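Local structure of ABC transporter sugar binding protein (3UOR) at residues P105-V110 with G133-V138; P118-P123 with R343-K348; W140-R145 with D363-V368; V329-H334 with W347-L352. The protein probably binds maltose or related sugars in the periplasm as the soluble receptor of an ABC-type sugar importer. All coordinates share one frame; numbering follows the deposited sequence.

Interaction 1 (P105-V110 with G133-V138)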
loop_
_atom_site.group_PDB
_atom_site.type_symbol
_atom_site.label_atom_id
_atom_site.label_comp_id
_atom_site.label_asym_id
_atom_site.label_seq_id
_atom_site.Cartn_x
_atom_site.Cartn_y
_atom_site.Cartn_z
ATOM N N PRO A 105 2.938 14.239 -18.435
ATOM C CA PRO A 105 3.732 14.780 -17.324
ATOM C C PRO A 105 2.881 15.735 -16.494
ATOM O O PRO A 105 2.203 16.588 -17.057
ATOM C CB PRO A 105 4.847 15.557 -18.027
ATOM C CG PRO A 105 4.939 14.910 -19.410
ATOM C CD PRO A 105 3.525 14.551 -19.750
ATOM N N MET A 106 2.924 15.592 -15.176
ATOM C CA MET A 106 2.017 16.311 -14.311
ATOM C C MET A 106 2.625 17.553 -13.690
ATOM O O MET A 106 1.900 18.393 -13.174
ATOM C CB MET A 106 1.519 15.403 -13.193
ATOM C CG MET A 106 0.528 14.360 -13.645
ATOM S SD MET A 106 -1.025 15.139 -14.091
ATOM C CE MET A 106 -0.840 15.043 -15.828
ATOM N N GLN A 107 3.942 17.674 -13.714
ATOM C CA GLN A 107 4.583 18.769 -12.991
ATOM C C GLN A 107 4.118 20.160 -13.442
ATOM O O GLN A 107 3.937 21.037 -12.612
ATOM C CB GLN A 107 6.111 18.655 -13.017
ATOM C CG GLN A 107 6.819 19.707 -12.158
ATOM C CD GLN A 107 6.238 19.842 -10.747
ATOM O OE1 GLN A 107 5.778 18.865 -10.149
ATOM N NE2 GLN A 107 6.267 21.060 -10.206
ATOM N N PRO A 108 3.910 20.365 -14.757
ATOM C CA PRO A 108 3.400 21.660 -15.225
ATOM C C PRO A 108 2.021 22.020 -14.649
ATOM O O PRO A 108 1.746 23.196 -14.412
ATOM C CB PRO A 108 3.319 21.478 -16.746
ATOM C CG PRO A 108 4.331 20.430 -17.042
ATOM C CD PRO A 108 4.279 19.483 -15.875
ATOM N N TYR A 109 1.168 21.027 -14.423
ATOM C CA TYR A 109 -0.144 21.289 -13.834
ATOM C C TYR A 109 -0.009 21.525 -12.339
ATOM O O TYR A 109 -0.673 22.384 -11.770
ATOM C CB TYR A 109 -1.113 20.136 -14.112
ATOM C CG TYR A 109 -1.395 19.920 -15.580
ATOM C CD1 TYR A 109 -2.440 20.582 -16.215
ATOM C CD2 TYR A 109 -0.608 19.059 -16.339
ATOM C CE1 TYR A 109 -2.693 20.391 -17.574
ATOM C CE2 TYR A 109 -0.856 18.858 -17.697
ATOM C CZ TYR A 109 -1.901 19.528 -18.302
ATOM O OH TYR A 109 -2.148 19.332 -19.642
ATOM N N VAL A 110 0.855 20.756 -11.691
ATOM C CA VAL A 110 0.991 20.869 -10.247
ATOM C C VAL A 110 1.540 22.260 -9.922
ATOM O O VAL A 110 1.119 22.906 -8.962
ATOM C CB VAL A 110 1.922 19.775 -9.669
ATOM C CG1 VAL A 110 2.270 20.102 -8.228
ATOM C CG2 VAL A 110 1.260 18.383 -9.780
ATOM N N GLY A 133 12.661 10.790 -12.314
ATOM C CA GLY A 133 12.696 12.212 -12.030
ATOM C C GLY A 133 11.562 13.017 -12.641
ATOM O O GLY A 133 11.513 14.243 -12.491
ATOM N N THR A 134 10.644 12.344 -13.326
ATOM C CA THR A 134 9.516 13.034 -13.949
ATOM C C THR A 134 8.189 12.642 -13.292
ATOM O O THR A 134 7.920 11.467 -13.100
ATOM C CB THR A 134 9.461 12.762 -15.475
ATOM O OG1 THR A 134 10.662 13.251 -16.087
ATOM C CG2 THR A 134 8.271 13.472 -16.109
ATOM N N LEU A 135 7.363 13.632 -12.952
ATOM C CA LEU A 135 6.096 13.365 -12.281
ATOM C C LEU A 135 5.040 12.915 -13.279
ATOM O O LEU A 135 4.730 13.635 -14.235
ATOM C CB LEU A 135 5.606 14.617 -11.533
ATOM C CG LEU A 135 4.385 14.421 -10.631
ATOM C CD1 LEU A 135 4.753 13.586 -9.429
ATOM C CD2 LEU A 135 3.764 15.751 -10.176
ATOM N N TYR A 136 4.458 11.741 -13.048
ATOM C CA TYR A 136 3.457 11.211 -13.989
ATOM C C TYR A 136 2.074 10.973 -13.406
ATOM O O TYR A 136 1.202 10.437 -14.075
ATOM C CB TYR A 136 3.956 9.910 -14.615
ATOM C CG TYR A 136 5.020 10.131 -15.663
ATOM C CD1 TYR A 136 4.695 10.660 -16.902
ATOM C CD2 TYR A 136 6.343 9.804 -15.417
ATOM C CE1 TYR A 136 5.666 10.860 -17.880
ATOM C CE2 TYR A 136 7.322 9.998 -16.384
ATOM C CZ TYR A 136 6.978 10.526 -17.611
ATOM O OH TYR A 136 7.950 10.729 -18.564
ATOM N N GLY A 137 1.868 11.332 -12.150
ATOM C CA GLY A 137 0.557 11.180 -11.553
ATOM C C GLY A 137 0.427 12.074 -10.333
ATOM O O GLY A 137 1.380 12.751 -9.932
ATOM N N VAL A 138 -0.753 12.063 -9.722
ATOM C CA VAL A 138 -0.941 12.696 -8.419
ATOM C C VAL A 138 -1.512 11.634 -7.490
ATOM O O VAL A 138 -2.454 10.933 -7.866
ATOM C CB VAL A 138 -1.913 13.912 -8.511
ATOM C CG1 VAL A 138 -2.174 14.501 -7.129
ATOM C CG2 VAL A 138 -1.355 14.968 -9.450
HETATM O O HOH W 1 6.040 16.003 -14.880
#
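Met106 and Leu135 meet through both backbone and side chain. The amide of Met106 donates a nearly straight hydrogen bond to the carbonyl of Leu135, with N to O at 2.8 Å and 170° at the hydrogen, although the donor lies 35° off the carbonyl plane. The same oxygen takes a second proton from a water, 2.8 Å away, that in turn accepts from Gln107 N at 2.9 Å. A third, softer approach comes from Pro105, whose CA lies 3.4 Å from Leu135 O in a CA-H...O contact. Beneath these polar atoms, Leu135 carries its CG anti to the backbone N (chi1 -172°), which sends CD2 across the chains of Gln107 and Val110 at about a right angle; CD2 lies 3.7 Å from Val110 CG2. Met106 CB packs on Leu135 CD2 too, whereas its CG rests over the peptide between Tyr136 and Gly137, 3.6 Å from Gly137 N. Further out, Trp126 covers both Val110 and Leu135, and Trp318 backs Val110 and Val138. One carbonyl thus ties down consecutive amides, Met106 directly and Gln107 through water, beside the short helix 107-111, while Leu135, Met106 and Val110 pack the apolar side of the contact.

Interaction 2 (P118-P123 with R343-K348)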
loop_
_atom_site.group_PDB
_atom_site.type_symbol
_atom_site.label_atom_id
_atom_site.label_comp_id
_atom_site.label_asym_id
_atom_site.label_seq_id
_atom_site.Cartn_x
_atom_site.Cartn_y
_atom_site.Cartn_z
ATOM N N PRO A 118 2.947 20.012 -3.587
ATOM C CA PRO A 118 3.700 18.780 -3.337
ATOM C C PRO A 118 4.248 18.717 -1.927
ATOM O O PRO A 118 4.358 17.626 -1.375
ATOM C CB PRO A 118 4.850 18.864 -4.335
ATOM C CG PRO A 118 4.326 19.761 -5.431
ATOM C CD PRO A 118 3.517 20.792 -4.700
ATOM N N ALA A 119 4.584 19.861 -1.341
ATOM C CA ALA A 119 5.182 19.846 -0.004
ATOM C C ALA A 119 4.187 19.365 1.053
ATOM O O ALA A 119 4.577 19.012 2.162
ATOM C CB ALA A 119 5.724 21.245 0.371
ATOM N N ASP A 120 2.900 19.363 0.721
ATOM C CA ASP A 120 1.880 18.934 1.691
ATOM C C ASP A 120 1.601 17.425 1.593
ATOM O O ASP A 120 0.847 16.876 2.399
ATOM C CB ASP A 120 0.590 19.722 1.475
ATOM C CG ASP A 120 -0.454 19.472 2.552
ATOM O OD1 ASP A 120 -1.631 19.210 2.187
ATOM O OD2 ASP A 120 -0.101 19.532 3.750
ATOM N N TYR A 121 2.209 16.760 0.605
ATOM C CA TYR A 121 1.997 15.324 0.406
ATOM C C TYR A 121 3.062 14.504 1.128
ATOM O O TYR A 121 4.235 14.877 1.169
ATOM C CB TYR A 121 2.018 14.974 -1.093
ATOM C CG TYR A 121 0.725 15.311 -1.807
ATOM C CD1 TYR A 121 -0.164 14.318 -2.165
ATOM C CD2 TYR A 121 0.383 16.631 -2.103
ATOM C CE1 TYR A 121 -1.347 14.618 -2.805
ATOM C CE2 TYR A 121 -0.809 16.935 -2.750
ATOM C CZ TYR A 121 -1.661 15.927 -3.100
ATOM O OH TYR A 121 -2.844 16.193 -3.749
ATOM N N PHE A 122 2.670 13.386 1.712
ATOM C CA PHE A 122 3.669 12.561 2.384
ATOM C C PHE A 122 4.762 12.218 1.368
ATOM O O PHE A 122 4.465 11.861 0.230
ATOM C CB PHE A 122 3.021 11.329 3.009
ATOM C CG PHE A 122 1.942 11.666 4.007
ATOM C CD1 PHE A 122 2.268 12.221 5.233
ATOM C CD2 PHE A 122 0.607 11.433 3.715
ATOM C CE1 PHE A 122 1.284 12.531 6.168
ATOM C CE2 PHE A 122 -0.387 11.746 4.636
ATOM C CZ PHE A 122 -0.045 12.314 5.864
ATOM N N PRO A 123 6.031 12.388 1.757
ATOM C CA PRO A 123 7.105 12.328 0.753
ATOM C C PRO A 123 7.220 10.950 0.090
ATOM O O PRO A 123 7.382 10.897 -1.119
ATOM C CB PRO A 123 8.370 12.687 1.552
ATOM C CG PRO A 123 8.004 12.410 2.993
ATOM C CD PRO A 123 6.531 12.723 3.101
ATOM N N ARG A 343 -2.326 13.500 1.842
ATOM C CA ARG A 343 -1.726 14.810 2.178
ATOM C C ARG A 343 -1.995 15.277 3.610
ATOM O O ARG A 343 -3.022 14.963 4.178
ATOM C CB ARG A 343 -2.135 15.901 1.162
ATOM C CG ARG A 343 -3.625 16.137 1.017
ATOM C CD ARG A 343 -3.947 17.154 -0.097
ATOM N NE ARG A 343 -3.190 18.397 0.051
ATOM C CZ ARG A 343 -3.352 19.464 -0.734
ATOM N NH1 ARG A 343 -4.268 19.453 -1.703
ATOM N NH2 ARG A 343 -2.599 20.542 -0.553
ATOM N N ARG A 344 -1.060 16.023 4.185
ATOM C CA ARG A 344 -1.146 16.382 5.596
ATOM C C ARG A 344 -2.342 17.231 5.918
ATOM O O ARG A 344 -2.922 17.108 6.992
ATOM C CB ARG A 344 0.093 17.138 6.042
ATOM C CG ARG A 344 1.309 16.331 5.884
ATOM C CD ARG A 344 2.392 16.805 6.788
ATOM N NE ARG A 344 3.586 16.041 6.461
ATOM C CZ ARG A 344 4.346 16.306 5.411
ATOM N NH1 ARG A 344 4.033 17.324 4.614
ATOM N NH2 ARG A 344 5.413 15.562 5.162
ATOM N N SER A 345 -2.723 18.105 5.001
ATOM C CA SER A 345 -3.778 19.036 5.362
ATOM C C SER A 345 -5.133 18.336 5.476
ATOM O O SER A 345 -5.981 18.747 6.258
ATOM C CB SER A 345 -3.794 20.281 4.456
ATOM O OG SER A 345 -4.142 19.966 3.130
ATOM N N THR A 346 -5.335 17.258 4.729
ATOM C CA THR A 346 -6.575 16.510 4.899
ATOM C C THR A 346 -6.586 15.872 6.275
ATOM O O THR A 346 -7.629 15.762 6.901
ATOM C CB THR A 346 -6.734 15.421 3.865
ATOM O OG1 THR A 346 -6.573 15.992 2.571
ATOM C CG2 THR A 346 -8.125 14.811 3.956
ATOM N N TRP A 347 -5.405 15.467 6.739
ATOM C CA TRP A 347 -5.265 14.817 8.038
ATOM C C TRP A 347 -5.491 15.785 9.190
ATOM O O TRP A 347 -5.739 15.350 10.311
ATOM C CB TRP A 347 -3.900 14.127 8.162
ATOM C CG TRP A 347 -3.919 12.753 7.493
ATOM C CD1 TRP A 347 -3.606 12.472 6.201
ATOM C CD2 TRP A 347 -4.335 11.514 8.085
ATOM N NE1 TRP A 347 -3.773 11.129 5.951
ATOM C CE2 TRP A 347 -4.233 10.522 7.092
ATOM C CE3 TRP A 347 -4.776 11.147 9.362
ATOM C CZ2 TRP A 347 -4.541 9.185 7.338
ATOM C CZ3 TRP A 347 -5.088 9.820 9.604
ATOM C CH2 TRP A 347 -4.965 8.851 8.592
ATOM N N LYS A 348 -5.414 17.089 8.913
ATOM C CA LYS A 348 -5.631 18.092 9.961
ATOM C C LYS A 348 -7.113 18.400 10.164
ATOM O O LYS A 348 -7.495 18.956 11.181
ATOM C CB LYS A 348 -4.853 19.382 9.675
ATOM C CG LYS A 348 -3.329 19.228 9.775
ATOM C CD LYS A 348 -2.628 20.459 9.226
ATOM C CE LYS A 348 -1.257 20.111 8.639
ATOM N NZ LYS A 348 -1.007 20.803 7.321
HETATM O O HOH W 2 2.278 19.845 5.038
#
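A single beta bridge, Tyr121 with Arg343, brings the loop ahead of helix 123-127 against the start of the weakly bonded helix 344-348. Across it Arg344 N donates to Asp120 O, 2.7 Å and nearly along the C=O axis. Asp120 OD1 takes Ser345 OG at 2.8 Å and Ser345 N on the syn side, and uses its anti lone pair for the salt bridge from Arg343 NE, also 2.8 Å. Three donors on one oxygen would favour the charged form of the acid. OD2 receives a water shared with Arg344 NH1 and has a long ion pair to Lys348. Arg343 CB lies over the centre of the Tyr121 ring, 4.0 Å from the centroid; CG, set between backbone N and carbonyl carbon (chi1 58°), starts the chain that brings the guanidinium beside the ring, their planes 25° apart. NH1 goes on to the carbonyls of Ile115 and Ser325. Arg344 NH1 bonds Ala119 O in its own plane, but its NE is held by Glu366. The edge of Phe122 meets the face of Trp347's five-membered ring in an offset edge-to-face pair. Beside the single beta bridge, the salt-bridge network Asp120-Arg343-Lys348 joins a loop to a helix start 220 residues away.

Interaction 3 (W140-R145 with D363-V368)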
loop_
_atom_site.group_PDB
_atom_site.type_symbol
_atom_site.label_atom_id
_atom_site.label_comp_id
_atom_site.label_asym_id
_atom_site.label_seq_id
_atom_site.Cartn_x
_atom_site.Cartn_y
_atom_site.Cartn_z
ATOM N N TRP A 140 -3.724 9.662 -5.147
ATOM C CA TRP A 140 -5.135 9.839 -4.823
ATOM C C TRP A 140 -5.441 9.367 -3.397
ATOM O O TRP A 140 -5.968 10.122 -2.584
ATOM C CB TRP A 140 -5.988 9.086 -5.840
ATOM C CG TRP A 140 -7.450 9.257 -5.677
ATOM C CD1 TRP A 140 -8.092 10.210 -4.952
ATOM C CD2 TRP A 140 -8.470 8.446 -6.275
ATOM N NE1 TRP A 140 -9.462 10.031 -5.040
ATOM C CE2 TRP A 140 -9.714 8.955 -5.851
ATOM C CE3 TRP A 140 -8.448 7.320 -7.111
ATOM C CZ2 TRP A 140 -10.923 8.392 -6.242
ATOM C CZ3 TRP A 140 -9.645 6.762 -7.501
ATOM C CH2 TRP A 140 -10.871 7.302 -7.069
ATOM N N TYR A 141 -5.119 8.120 -3.077
ATOM C CA TYR A 141 -5.277 7.657 -1.699
ATOM C C TYR A 141 -4.188 6.625 -1.431
ATOM O O TYR A 141 -3.568 6.119 -2.359
ATOM C CB TYR A 141 -6.658 7.044 -1.467
ATOM C CG TYR A 141 -6.915 5.788 -2.266
ATOM C CD1 TYR A 141 -6.506 4.544 -1.802
ATOM C CD2 TYR A 141 -7.559 5.853 -3.488
ATOM C CE1 TYR A 141 -6.736 3.399 -2.540
ATOM C CE2 TYR A 141 -7.801 4.733 -4.223
ATOM C CZ TYR A 141 -7.387 3.508 -3.755
ATOM O OH TYR A 141 -7.644 2.403 -4.523
ATOM N N VAL A 142 -3.961 6.313 -0.165
ATOM C CA VAL A 142 -2.798 5.527 0.227
ATOM C C VAL A 142 -3.253 4.255 0.935
ATOM O O VAL A 142 -4.160 4.277 1.775
ATOM C CB VAL A 142 -1.884 6.308 1.184
ATOM C CG1 VAL A 142 -0.581 5.556 1.446
ATOM C CG2 VAL A 142 -1.578 7.670 0.614
ATOM N N ASP A 143 -2.629 3.147 0.563
ATOM C CA ASP A 143 -2.815 1.892 1.269
ATOM C C ASP A 143 -1.490 1.588 1.945
ATOM O O ASP A 143 -0.459 1.512 1.287
ATOM C CB ASP A 143 -3.180 0.800 0.269
ATOM C CG ASP A 143 -3.156 -0.595 0.879
ATOM O OD1 ASP A 143 -2.950 -0.732 2.107
ATOM O OD2 ASP A 143 -3.346 -1.558 0.118
ATOM N N THR A 144 -1.499 1.459 3.265
ATOM C CA THR A 144 -0.314 0.980 3.961
ATOM C C THR A 144 -0.761 0.006 5.057
ATOM O O THR A 144 -1.931 0.003 5.431
ATOM C CB THR A 144 0.519 2.139 4.539
ATOM O OG1 THR A 144 1.781 1.641 5.012
ATOM C CG2 THR A 144 -0.208 2.773 5.696
ATOM N N ARG A 145 0.158 -0.823 5.555
ATOM C CA ARG A 145 -0.197 -1.919 6.456
ATOM C C ARG A 145 0.430 -1.723 7.822
ATOM O O ARG A 145 1.602 -1.393 7.925
ATOM C CB ARG A 145 0.298 -3.257 5.864
ATOM C CG ARG A 145 -0.172 -3.493 4.414
ATOM C CD ARG A 145 -1.689 -3.391 4.329
ATOM N NE ARG A 145 -2.166 -3.406 2.945
ATOM C CZ ARG A 145 -2.268 -4.507 2.200
ATOM N NH1 ARG A 145 -1.927 -5.693 2.707
ATOM N NH2 ARG A 145 -2.710 -4.423 0.946
ATOM N N ASP A 363 0.084 8.721 11.194
ATOM C CA ASP A 363 1.474 8.766 11.649
ATOM C C ASP A 363 2.424 7.955 10.733
ATOM O O ASP A 363 3.543 8.406 10.410
ATOM C CB ASP A 363 1.571 8.244 13.088
ATOM C CG ASP A 363 2.972 8.352 13.654
ATOM O OD1 ASP A 363 3.429 9.472 13.930
ATOM O OD2 ASP A 363 3.620 7.317 13.819
ATOM N N GLN A 364 2.001 6.759 10.328
ATOM C CA GLN A 364 2.896 5.878 9.536
ATOM C C GLN A 364 3.175 6.456 8.149
ATOM O O GLN A 364 4.259 6.261 7.583
ATOM C CB GLN A 364 2.313 4.465 9.390
ATOM C CG GLN A 364 3.263 3.483 8.659
ATOM C CD GLN A 364 2.877 2.031 8.890
ATOM O OE1 GLN A 364 2.870 1.565 10.018
ATOM N NE2 GLN A 364 2.565 1.312 7.814
ATOM N N LEU A 365 2.187 7.172 7.611
ATOM C CA LEU A 365 2.310 7.798 6.301
ATOM C C LEU A 365 3.518 8.720 6.225
ATOM O O LEU A 365 4.036 8.971 5.133
ATOM C CB LEU A 365 1.034 8.553 5.905
ATOM C CG LEU A 365 -0.134 7.599 5.644
ATOM C CD1 LEU A 365 -1.325 8.348 5.077
ATOM C CD2 LEU A 365 0.302 6.542 4.683
ATOM N N GLU A 366 3.994 9.202 7.371
ATOM C CA GLU A 366 5.165 10.091 7.343
ATOM C C GLU A 366 6.414 9.308 6.989
ATOM O O GLU A 366 7.433 9.902 6.661
ATOM C CB GLU A 366 5.387 10.774 8.700
ATOM C CG GLU A 366 4.348 11.818 9.071
ATOM C CD GLU A 366 4.439 13.086 8.224
ATOM O OE1 GLU A 366 5.401 13.219 7.428
ATOM O OE2 GLU A 366 3.537 13.952 8.358
ATOM N N ARG A 367 6.339 7.975 7.071
ATOM C CA ARG A 367 7.527 7.147 6.937
ATOM C C ARG A 367 7.473 6.137 5.772
ATOM O O ARG A 367 8.477 5.472 5.476
ATOM C CB ARG A 367 7.804 6.414 8.269
ATOM C CG ARG A 367 8.134 7.362 9.453
ATOM C CD ARG A 367 8.394 6.564 10.749
ATOM N NE ARG A 367 7.198 5.839 11.197
ATOM C CZ ARG A 367 6.245 6.384 11.951
ATOM N NH1 ARG A 367 6.355 7.658 12.338
ATOM N NH2 ARG A 367 5.185 5.668 12.323
ATOM N N VAL A 368 6.322 6.024 5.108
ATOM C CA VAL A 368 6.186 5.042 4.035
ATOM C C VAL A 368 7.193 5.336 2.930
ATOM O O VAL A 368 7.568 6.485 2.725
ATOM C CB VAL A 368 4.742 4.945 3.481
ATOM C CG1 VAL A 368 3.803 4.449 4.567
ATOM C CG2 VAL A 368 4.298 6.282 2.928
#
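Gln364 reaches Thr144 and Arg145 through one amide nitrogen, the polar half of this contact. Its NE2 gives one proton to Thr144 OG1 at 2.9 Å and the other to Arg145 O, also at 2.9 Å, the second much straighter (171° against 144°). Both acceptors lie close to the amide plane, but the nitrogen stands above the carbonyl plane of Arg145. An extended chain carries the amide across to the strand, and Leu289 N, bonding OE1, helps fix which way round it sits. Thr144 OG1 also bonds Ile299 O.

The apolar half centres on Leu365 CD2. It presses on Val142 CG1 at a tight 3.5 Å, the two side chains sliding past each other in opposite directions, and touches Thr144 CG2 at 3.9 Å. Val368 CG1 closes in on Thr144 OG1 at 3.5 Å.

Strand 140-143 belongs to the long strand 134-150 of the mixed sheet, with a classic beta bulge where Trp140 and Tyr141 face Ser303; Gln364 of helix 359-364 and the residues after it pack beside this strand, with Phe122 against Leu365.

Interaction 4 (V329-H334 with W347-L352)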
loop_
_atom_site.group_PDB
_atom_site.type_symbol
_atom_site.label_atom_id
_atom_site.label_comp_id
_atom_site.label_asym_id
_atom_site.label_seq_id
_atom_site.Cartn_x
_atom_site.Cartn_y
_atom_site.Cartn_z
ATOM N N VAL A 329 -12.750 17.155 0.005
ATOM C CA VAL A 329 -13.212 16.061 -0.826
ATOM C C VAL A 329 -12.553 14.745 -0.374
ATOM O O VAL A 329 -13.200 13.697 -0.306
ATOM C CB VAL A 329 -12.934 16.355 -2.281
ATOM C CG1 VAL A 329 -13.329 15.173 -3.146
ATOM C CG2 VAL A 329 -13.709 17.596 -2.682
ATOM N N GLN A 330 -11.278 14.823 -0.014
ATOM C CA GLN A 330 -10.532 13.655 0.414
ATOM C C GLN A 330 -11.057 13.120 1.760
ATOM O O GLN A 330 -11.163 11.903 1.956
ATOM C CB GLN A 330 -9.036 13.980 0.497
ATOM C CG GLN A 330 -8.394 14.394 -0.830
ATOM C CD GLN A 330 -6.863 14.353 -0.772
ATOM O OE1 GLN A 330 -6.264 14.521 0.290
ATOM N NE2 GLN A 330 -6.237 14.111 -1.903
ATOM N N ALA A 331 -11.366 14.033 2.679
ATOM C CA ALA A 331 -12.000 13.676 3.953
ATOM C C ALA A 331 -13.307 12.921 3.715
ATOM O O ALA A 331 -13.615 11.946 4.399
ATOM C CB ALA A 331 -12.267 14.936 4.793
ATOM N N ARG A 332 -14.079 13.381 2.743
ATOM C CA ARG A 332 -15.368 12.778 2.435
ATOM C C ARG A 332 -15.127 11.359 1.929
ATOM O O ARG A 332 -15.807 10.404 2.324
ATOM C CB ARG A 332 -16.055 13.618 1.360
ATOM C CG ARG A 332 -17.555 13.711 1.433
ATOM C CD ARG A 332 -18.074 14.738 0.408
ATOM N NE ARG A 332 -18.084 16.110 0.936
ATOM C CZ ARG A 332 -17.682 17.199 0.271
ATOM N NH1 ARG A 332 -17.209 17.113 -0.979
ATOM N NH2 ARG A 332 -17.750 18.387 0.867
ATOM N N PHE A 333 -14.136 11.231 1.051
ATOM C CA PHE A 333 -13.755 9.947 0.484
ATOM C C PHE A 333 -13.349 8.980 1.577
ATOM O O PHE A 333 -13.768 7.817 1.582
ATOM C CB PHE A 333 -12.590 10.155 -0.481
ATOM C CG PHE A 333 -12.339 8.998 -1.411
ATOM C CD1 PHE A 333 -13.309 8.590 -2.311
ATOM C CD2 PHE A 333 -11.105 8.373 -1.432
ATOM C CE1 PHE A 333 -13.069 7.549 -3.189
ATOM C CE2 PHE A 333 -10.857 7.325 -2.297
ATOM C CZ PHE A 333 -11.843 6.913 -3.182
ATOM N N HIS A 334 -12.535 9.461 2.513
ATOM C CA HIS A 334 -12.128 8.629 3.651
ATOM C C HIS A 334 -13.340 8.214 4.486
ATOM O O HIS A 334 -13.453 7.059 4.921
ATOM C CB HIS A 334 -11.134 9.380 4.532
ATOM C CG HIS A 334 -10.738 8.632 5.767
ATOM N ND1 HIS A 334 -11.358 8.821 6.984
ATOM C CD2 HIS A 334 -9.788 7.688 5.971
ATOM C CE1 HIS A 334 -10.801 8.035 7.891
ATOM N NE2 HIS A 334 -9.845 7.336 7.301
ATOM N N TRP A 347 -5.405 15.467 6.739
ATOM C CA TRP A 347 -5.265 14.817 8.038
ATOM C C TRP A 347 -5.491 15.785 9.190
ATOM O O TRP A 347 -5.739 15.350 10.311
ATOM C CB TRP A 347 -3.900 14.127 8.162
ATOM C CG TRP A 347 -3.919 12.753 7.493
ATOM C CD1 TRP A 347 -3.606 12.472 6.201
ATOM C CD2 TRP A 347 -4.335 11.514 8.085
ATOM N NE1 TRP A 347 -3.773 11.129 5.951
ATOM C CE2 TRP A 347 -4.233 10.522 7.092
ATOM C CE3 TRP A 347 -4.776 11.147 9.362
ATOM C CZ2 TRP A 347 -4.541 9.185 7.338
ATOM C CZ3 TRP A 347 -5.088 9.820 9.604
ATOM C CH2 TRP A 347 -4.965 8.851 8.592
ATOM N N LYS A 348 -5.414 17.089 8.913
ATOM C CA LYS A 348 -5.631 18.092 9.961
ATOM C C LYS A 348 -7.113 18.400 10.164
ATOM O O LYS A 348 -7.495 18.956 11.181
ATOM C CB LYS A 348 -4.853 19.382 9.675
ATOM C CG LYS A 348 -3.329 19.228 9.775
ATOM C CD LYS A 348 -2.628 20.459 9.226
ATOM C CE LYS A 348 -1.257 20.111 8.639
ATOM N NZ LYS A 348 -1.007 20.803 7.321
ATOM N N LEU A 349 -7.945 18.051 9.185
ATOM C CA LEU A 349 -9.392 18.244 9.312
ATOM C C LEU A 349 -9.940 17.436 10.485
ATOM O O LEU A 349 -9.543 16.290 10.707
ATOM C CB LEU A 349 -10.108 17.878 8.006
ATOM C CG LEU A 349 -9.733 18.776 6.827
ATOM C CD1 LEU A 349 -10.344 18.271 5.546
ATOM C CD2 LEU A 349 -10.195 20.239 7.105
ATOM N N PRO A 350 -10.848 18.037 11.261
ATOM C CA PRO A 350 -11.336 17.362 12.470
ATOM C C PRO A 350 -11.878 15.945 12.217
ATOM O O PRO A 350 -11.668 15.053 13.033
ATOM C CB PRO A 350 -12.433 18.308 12.972
ATOM C CG PRO A 350 -11.994 19.673 12.476
ATOM C CD PRO A 350 -11.380 19.405 11.124
ATOM N N SER A 351 -12.568 15.756 11.099
ATOM C CA SER A 351 -13.013 14.447 10.645
ATOM C C SER A 351 -11.926 13.350 10.834
ATOM O O SER A 351 -12.202 12.252 11.323
ATOM C CB SER A 351 -13.407 14.587 9.162
ATOM O OG SER A 351 -13.840 13.369 8.573
ATOM N N LEU A 352 -10.694 13.659 10.448
ATOM C CA LEU A 352 -9.585 12.713 10.534
ATOM C C LEU A 352 -8.775 12.851 11.819
ATOM O O LEU A 352 -8.403 11.863 12.441
ATOM C CB LEU A 352 -8.668 12.870 9.317
ATOM C CG LEU A 352 -9.134 12.050 8.114
ATOM C CD1 LEU A 352 -8.985 12.787 6.830
ATOM C CD2 LEU A 352 -8.398 10.714 8.062
HETATM O O HOH W 3 -13.387 10.757 7.782
#
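The imidazole of His334 and the isobutyl group of Leu352 cross obliquely, with one methyl set squarely over the ring. Leu352 CD2 lies 3.6 Å from the ring centroid and only 9° off its normal, a CH-pi contact whose nearest ring atom is CE1, also at 3.6 Å. His334 holds CG anti to its backbone nitrogen (chi1 176°), which carries the ring out to Leu352, and chi2 of -95° turns its face to the methyl; ND1 is left at the edge for a water in the ring plane, 2.9 Å away. That water also bonds Ser351 OG at 2.8 Å, bridging the two segments. The methyl of Leu352 over His334 also lies above one face of Trp347, 3.7 Å from its plane and toward the rim. One turn back along the helix, Ala331 directs CB at the other segment, where Leu349 CD1 meets it at 3.9 Å.

Helix 327-337 thus uses this face for the start of helix 350-353 and the Leu349 before it; Val329 and Phe333 pack on helix 39-52, and Gln330 bonds Thr346 in helix 344-348.

In the fold
The four contacts run through a region where distant parts of the chain converge. Interactions 1 and 3 share strand 134-150, their centres about 20 Å apart, with interaction 1 closing before interaction 3 opens. Interaction 2 crosses both in sequence: it touches interaction 1 through Val110 on Pro118, and interaction 3 through the Arg344–Glu366 salt bridge, about 11 Å away between centres. It shares Trp347 and Lys348 with interaction 4, also about 11 Å off. Trp140 and Phe333 stack between interactions 3 and 4. Parts of 343-368 thus meet strand 134-150 (interaction 3) and the loop before helix 123-127 (interaction 2), consistent with the domains of solute-binding proteins, each assembled from separate parts of the chain.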